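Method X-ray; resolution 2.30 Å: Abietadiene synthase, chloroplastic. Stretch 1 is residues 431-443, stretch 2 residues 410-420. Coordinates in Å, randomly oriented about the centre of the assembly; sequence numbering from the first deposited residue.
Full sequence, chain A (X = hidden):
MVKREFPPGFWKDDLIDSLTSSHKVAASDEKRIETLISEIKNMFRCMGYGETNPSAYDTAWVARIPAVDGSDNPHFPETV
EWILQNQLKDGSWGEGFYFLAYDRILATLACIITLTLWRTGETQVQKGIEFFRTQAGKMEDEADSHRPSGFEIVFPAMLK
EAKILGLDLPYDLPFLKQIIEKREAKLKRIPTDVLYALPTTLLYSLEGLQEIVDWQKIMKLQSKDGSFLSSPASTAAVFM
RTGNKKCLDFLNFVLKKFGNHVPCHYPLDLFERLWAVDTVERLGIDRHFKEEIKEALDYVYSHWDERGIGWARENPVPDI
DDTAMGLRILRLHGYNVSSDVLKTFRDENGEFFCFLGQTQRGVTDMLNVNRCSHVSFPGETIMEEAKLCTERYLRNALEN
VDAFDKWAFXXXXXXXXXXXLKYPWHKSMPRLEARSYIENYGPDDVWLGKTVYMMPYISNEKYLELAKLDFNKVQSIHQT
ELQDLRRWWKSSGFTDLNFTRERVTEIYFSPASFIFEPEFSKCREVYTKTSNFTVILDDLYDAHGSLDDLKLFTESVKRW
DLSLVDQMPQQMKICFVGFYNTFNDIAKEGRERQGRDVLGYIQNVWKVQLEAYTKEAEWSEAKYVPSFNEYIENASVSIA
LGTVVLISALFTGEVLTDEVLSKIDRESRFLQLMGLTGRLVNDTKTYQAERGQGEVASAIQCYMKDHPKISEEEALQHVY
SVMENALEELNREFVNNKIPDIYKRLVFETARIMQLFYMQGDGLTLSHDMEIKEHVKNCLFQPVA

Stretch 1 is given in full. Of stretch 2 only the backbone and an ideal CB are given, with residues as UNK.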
# COMPACT_ATOMS: atom_id res chain seq x y z
N ARG A 431 -9.67 -0.35 -7.90
CA ARG A 431 -9.79 0.83 -8.76
C ARG A 431 -9.78 2.13 -7.97
O ARG A 431 -9.14 3.10 -8.37
CB ARG A 431 -11.07 0.76 -9.61
CG ARG A 431 -11.07 -0.33 -10.68
CD ARG A 431 -10.12 -0.01 -11.84
NE ARG A 431 -8.74 -0.41 -11.55
CZ ARG A 431 -7.72 -0.20 -12.37
NH1 ARG A 431 -7.90 0.41 -13.54
NH2 ARG A 431 -6.51 -0.63 -12.03
N LEU A 432 -10.47 2.16 -6.84
CA LEU A 432 -10.51 3.36 -6.02
C LEU A 432 -9.13 3.70 -5.44
O LEU A 432 -8.74 4.87 -5.39
CB LEU A 432 -11.55 3.21 -4.90
CG LEU A 432 -12.97 3.04 -5.44
CD1 LEU A 432 -13.96 2.86 -4.29
CD2 LEU A 432 -13.33 4.27 -6.27
N GLU A 433 -8.39 2.68 -5.00
CA GLU A 433 -7.06 2.90 -4.46
C GLU A 433 -6.14 3.34 -5.59
O GLU A 433 -5.33 4.24 -5.44
CB GLU A 433 -6.48 1.64 -3.81
CG GLU A 433 -5.10 1.88 -3.18
CD GLU A 433 -4.56 0.69 -2.39
OE1 GLU A 433 -5.30 0.17 -1.52
OE2 GLU A 433 -3.40 0.29 -2.62
N ALA A 434 -6.28 2.69 -6.74
CA ALA A 434 -5.45 3.02 -7.89
C ALA A 434 -5.68 4.46 -8.31
O ALA A 434 -4.73 5.18 -8.66
CB ALA A 434 -5.75 2.07 -9.04
N ARG A 435 -6.94 4.90 -8.29
CA ARG A 435 -7.24 6.27 -8.70
C ARG A 435 -6.63 7.23 -7.71
O ARG A 435 -6.06 8.25 -8.10
CB ARG A 435 -8.75 6.52 -8.78
CG ARG A 435 -9.10 7.83 -9.49
CD ARG A 435 -10.59 8.01 -9.65
NE ARG A 435 -10.94 8.88 -10.77
CZ ARG A 435 -10.63 10.17 -10.83
NH1 ARG A 435 -10.98 10.89 -11.88
NH2 ARG A 435 -9.96 10.74 -9.83
N SER A 436 -6.74 6.90 -6.43
CA SER A 436 -6.20 7.76 -5.38
C SER A 436 -4.70 7.96 -5.56
O SER A 436 -4.21 9.09 -5.61
CB SER A 436 -6.49 7.15 -4.01
OG SER A 436 -6.10 8.02 -2.96
N TYR A 437 -3.97 6.86 -5.68
CA TYR A 437 -2.53 6.96 -5.82
C TYR A 437 -2.11 7.64 -7.12
O TYR A 437 -1.11 8.37 -7.16
CB TYR A 437 -1.88 5.58 -5.69
CG TYR A 437 -0.42 5.67 -5.32
CD1 TYR A 437 -0.01 6.43 -4.23
CD2 TYR A 437 0.56 5.02 -6.07
CE1 TYR A 437 1.34 6.54 -3.89
CE2 TYR A 437 1.91 5.13 -5.74
CZ TYR A 437 2.29 5.89 -4.66
OH TYR A 437 3.61 6.00 -4.34
N ILE A 438 -2.86 7.40 -8.19
CA ILE A 438 -2.56 8.01 -9.47
C ILE A 438 -2.52 9.53 -9.31
O ILE A 438 -1.74 10.22 -9.97
CB ILE A 438 -3.62 7.61 -10.54
CG1 ILE A 438 -3.35 6.17 -10.98
CG2 ILE A 438 -3.60 8.58 -11.72
CD1 ILE A 438 -4.26 5.68 -12.07
N GLU A 439 -3.34 10.06 -8.41
CA GLU A 439 -3.38 11.50 -8.18
C GLU A 439 -2.38 12.00 -7.14
O GLU A 439 -1.99 13.17 -7.17
CB GLU A 439 -4.79 11.94 -7.80
CG GLU A 439 -5.80 11.69 -8.91
CD GLU A 439 -7.20 12.12 -8.54
OE1 GLU A 439 -7.69 11.69 -7.47
OE2 GLU A 439 -7.81 12.88 -9.33
N ASN A 440 -1.97 11.13 -6.22
CA ASN A 440 -1.02 11.51 -5.17
C ASN A 440 0.42 11.14 -5.49
O ASN A 440 1.35 11.65 -4.86
CB ASN A 440 -1.42 10.87 -3.84
CG ASN A 440 -2.74 11.39 -3.30
OD1 ASN A 440 -2.91 12.59 -3.11
ND2 ASN A 440 -3.68 10.49 -3.04
N TYR A 441 0.62 10.27 -6.47
CA TYR A 441 1.96 9.83 -6.84
C TYR A 441 2.83 10.92 -7.47
O TYR A 441 2.44 11.54 -8.46
CB TYR A 441 1.87 8.63 -7.78
CG TYR A 441 3.21 8.13 -8.27
CD1 TYR A 441 4.15 7.61 -7.39
CD2 TYR A 441 3.54 8.19 -9.63
CE1 TYR A 441 5.38 7.15 -7.84
CE2 TYR A 441 4.78 7.73 -10.09
CZ TYR A 441 5.69 7.21 -9.19
OH TYR A 441 6.90 6.74 -9.64
N GLY A 442 4.01 11.13 -6.89
CA GLY A 442 4.94 12.13 -7.40
C GLY A 442 6.02 11.45 -8.24
O GLY A 442 6.94 10.84 -7.69
N PRO A 443 5.94 11.56 -9.58
CA PRO A 443 6.89 10.95 -10.52
C PRO A 443 8.30 11.52 -10.45
O PRO A 443 9.26 10.89 -10.90
CB PRO A 443 6.23 11.19 -11.87
CG PRO A 443 5.61 12.53 -11.68
CD PRO A 443 4.98 12.42 -10.30
N UNK A 410 7.69 14.36 -0.68
CA UNK A 410 6.61 13.55 -1.26
C UNK A 410 5.62 14.54 -1.88
O UNK A 410 5.36 15.59 -1.29
CB UNK A 410 5.94 12.66 -0.22
N UNK A 411 5.06 14.20 -3.03
CA UNK A 411 4.10 15.10 -3.69
C UNK A 411 2.91 15.46 -2.79
O UNK A 411 2.53 16.63 -2.70
CB UNK A 411 3.59 14.45 -4.98
N UNK A 412 2.30 14.47 -2.14
CA UNK A 412 1.16 14.74 -1.27
C UNK A 412 0.93 13.59 -0.30
O UNK A 412 0.03 12.78 -0.47
CB UNK A 412 -0.10 14.99 -2.10
N UNK A 413 1.75 13.55 0.74
CA UNK A 413 1.65 12.50 1.73
C UNK A 413 0.31 12.60 2.47
O UNK A 413 -0.27 11.58 2.84
CB UNK A 413 2.82 12.58 2.71
N UNK A 414 -0.19 13.82 2.66
CA UNK A 414 -1.46 13.99 3.35
C UNK A 414 -2.56 13.23 2.63
O UNK A 414 -3.40 12.59 3.26
CB UNK A 414 -1.82 15.47 3.46
N UNK A 415 -2.55 13.30 1.30
CA UNK A 415 -3.55 12.59 0.53
C UNK A 415 -3.45 11.09 0.72
O UNK A 415 -4.46 10.39 0.77
CB UNK A 415 -3.42 12.94 -0.95
N UNK A 416 -2.22 10.58 0.83
CA UNK A 416 -2.03 9.15 1.02
C UNK A 416 -2.49 8.75 2.42
O UNK A 416 -3.06 7.68 2.61
CB UNK A 416 -0.57 8.76 0.80
N UNK A 417 -2.24 9.62 3.38
CA UNK A 417 -2.66 9.34 4.74
C UNK A 417 -4.19 9.35 4.81
O UNK A 417 -4.81 8.37 5.21
CB UNK A 417 -2.06 10.36 5.71
N UNK A 418 -4.79 10.46 4.39
CA UNK A 418 -6.24 10.57 4.42
C UNK A 418 -6.92 9.36 3.79
O UNK A 418 -7.91 8.86 4.32
CB UNK A 418 -6.68 11.85 3.70
N UNK A 419 -6.39 8.88 2.67
CA UNK A 419 -6.98 7.72 2.01
C UNK A 419 -6.81 6.46 2.87
O UNK A 419 -7.78 5.74 3.14
CB UNK A 419 -6.35 7.51 0.63
N UNK A 420 -5.58 6.22 3.30
CA UNK A 420 -5.27 5.05 4.12
C UNK A 420 -6.08 4.99 5.41
O UNK A 420 -6.46 3.90 5.84
CB UNK A 420 -3.78 5.04 4.46

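Position 410 lies in an extended stretch (phi/psi -96/142) with CA-to-CB sideways and nothing of stretch 1 near its CB, so many residues would do. It is Lys410, whose NZ reaches a water (3.3 Å) that also lies 2.7 Å from Tyr437 OH.

Position 411 points toward the end of the opposing helix. Its CB sits 3.6 Å from both Asn440 O and Gly442 CA, a gap kept open because Gly442 has no side chain. Beyond lie backbone carbonyls freed by the helix end, so a long chain ending in a donor would suit, lysine or arginine alike. Lys411 runs fully extended, all four chi angles t, its CD 3.5 Å from Tyr441 O. NZ donates to a water (3.0 Å) that in turn donates to Ile438 O (2.7 Å) and Tyr441 O (2.6 Å).

Position 412 precedes a helix, where a short polar side chain (Ser, Thr, Asp or Asn) can cap free amides. Its CB also points toward stretch 1, 3.8 Å from Asn440 OD1, an acceptor; that favours a residue that can donate as well. Asn412 does both: OD1 accepts a weak capping bond from N of residue 415 (3.4 Å), and ND2 donates to Asn440 OD1 (2.9 Å).

Positions 413 and 414 leave stretch 1 unconstraining: CA-to-CB points away at the first and sideways at the second, and helix formers of many kinds fit. They are Ile413 and Arg414; the latter's NE forms a salt bridge with OE1 of residue 418 (3.2 Å).

At 415 an ideal CB would lie 2.2 Å from Asn440 OD1, a clash. Only glycine suits this placement, and Gly415 lets its CA come within 3.7 Å of Asn440 OD1.

Position 416 points sideways, with Asn440 CB 5.2 Å from its CB and the Tyr437 ring farther along. A medium or long side chain could reach them, a polar one using Tyr437 OH or Asn440 O through water. Glu416 places CD 3.7 Å from Tyr437 CE1, at the ring edge, and OE2 accepts from two waters: one 2.7 Å from Tyr437 OH, the other donating to Asn440 O (2.6 Å).

Positions 417 and 418 are out of reach, so many helix-compatible residues would do; they hold Val417 and Glu418.

Position 419 points toward Ser436, its CB 3.6 Å from Ser436 OG. The small serine leaves room for a large side chain: a flat aromatic ring could lie over the serine CB, and a long aliphatic one could also fill the space. Tyr419 lays a ring face against Ser436 CB, 4.1 Å from the ring centroid, a CH-pi contact; its OH reaches Glu433 CA (3.3 Å).

Position 420, sideways and untouched, would likewise accept many helix formers; it is Ala420.

Stretch 2 410-420: KKNIRGEVEYA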
# COMPACT_ATOMS: atom_id res chain seq x y z
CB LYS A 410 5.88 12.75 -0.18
CG LYS A 410 6.65 11.56 0.37
CD LYS A 410 6.62 10.40 -0.59
CE LYS A 410 7.16 9.14 0.06
NZ LYS A 410 6.99 7.98 -0.85
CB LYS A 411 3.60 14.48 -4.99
CG LYS A 411 2.55 15.33 -5.70
CD LYS A 411 2.09 14.67 -7.00
CE LYS A 411 0.97 15.47 -7.65
NZ LYS A 411 0.51 14.89 -8.95
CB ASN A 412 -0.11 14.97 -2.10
CG ASN A 412 -1.31 15.38 -1.25
OD1 ASN A 412 -1.16 16.00 -0.19
ND2 ASN A 412 -2.51 15.05 -1.71
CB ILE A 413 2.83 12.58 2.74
CG1 ILE A 413 2.97 11.25 3.47
CG2 ILE A 413 2.61 13.72 3.73
CD1 ILE A 413 3.30 10.09 2.55
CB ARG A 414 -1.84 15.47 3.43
CG ARG A 414 -3.06 15.73 4.30
CD ARG A 414 -3.61 17.13 4.09
NE ARG A 414 -4.77 17.40 4.94
CZ ARG A 414 -4.70 17.57 6.25
NH1 ARG A 414 -3.54 17.51 6.87
NH2 ARG A 414 -5.81 17.80 6.94
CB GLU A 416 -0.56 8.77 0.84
CG GLU A 416 -0.07 8.83 -0.59
CD GLU A 416 1.39 8.43 -0.72
OE1 GLU A 416 1.75 7.33 -0.25
OE2 GLU A 416 2.18 9.22 -1.28
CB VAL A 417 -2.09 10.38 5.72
CG1 VAL A 417 -2.66 10.17 7.12
CG2 VAL A 417 -0.57 10.27 5.74
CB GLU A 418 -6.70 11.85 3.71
CG GLU A 418 -6.62 13.09 4.59
CD GLU A 418 -7.12 14.33 3.88
OE1 GLU A 418 -7.20 15.40 4.53
OE2 GLU A 418 -7.43 14.24 2.67
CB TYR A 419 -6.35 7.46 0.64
CG TYR A 419 -6.98 6.28 -0.06
CD1 TYR A 419 -8.22 6.41 -0.69
CD2 TYR A 419 -6.39 5.02 -0.01
CE1 TYR A 419 -8.87 5.30 -1.24
CE2 TYR A 419 -7.03 3.90 -0.56
CZ TYR A 419 -8.27 4.05 -1.17
OH TYR A 419 -8.91 2.95 -1.70
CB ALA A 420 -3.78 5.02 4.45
O HOH W 1 4.13 7.70 -2.37
O HOH W 2 0.30 11.99 -9.78
O HOH W 3 2.86 11.50 -2.78
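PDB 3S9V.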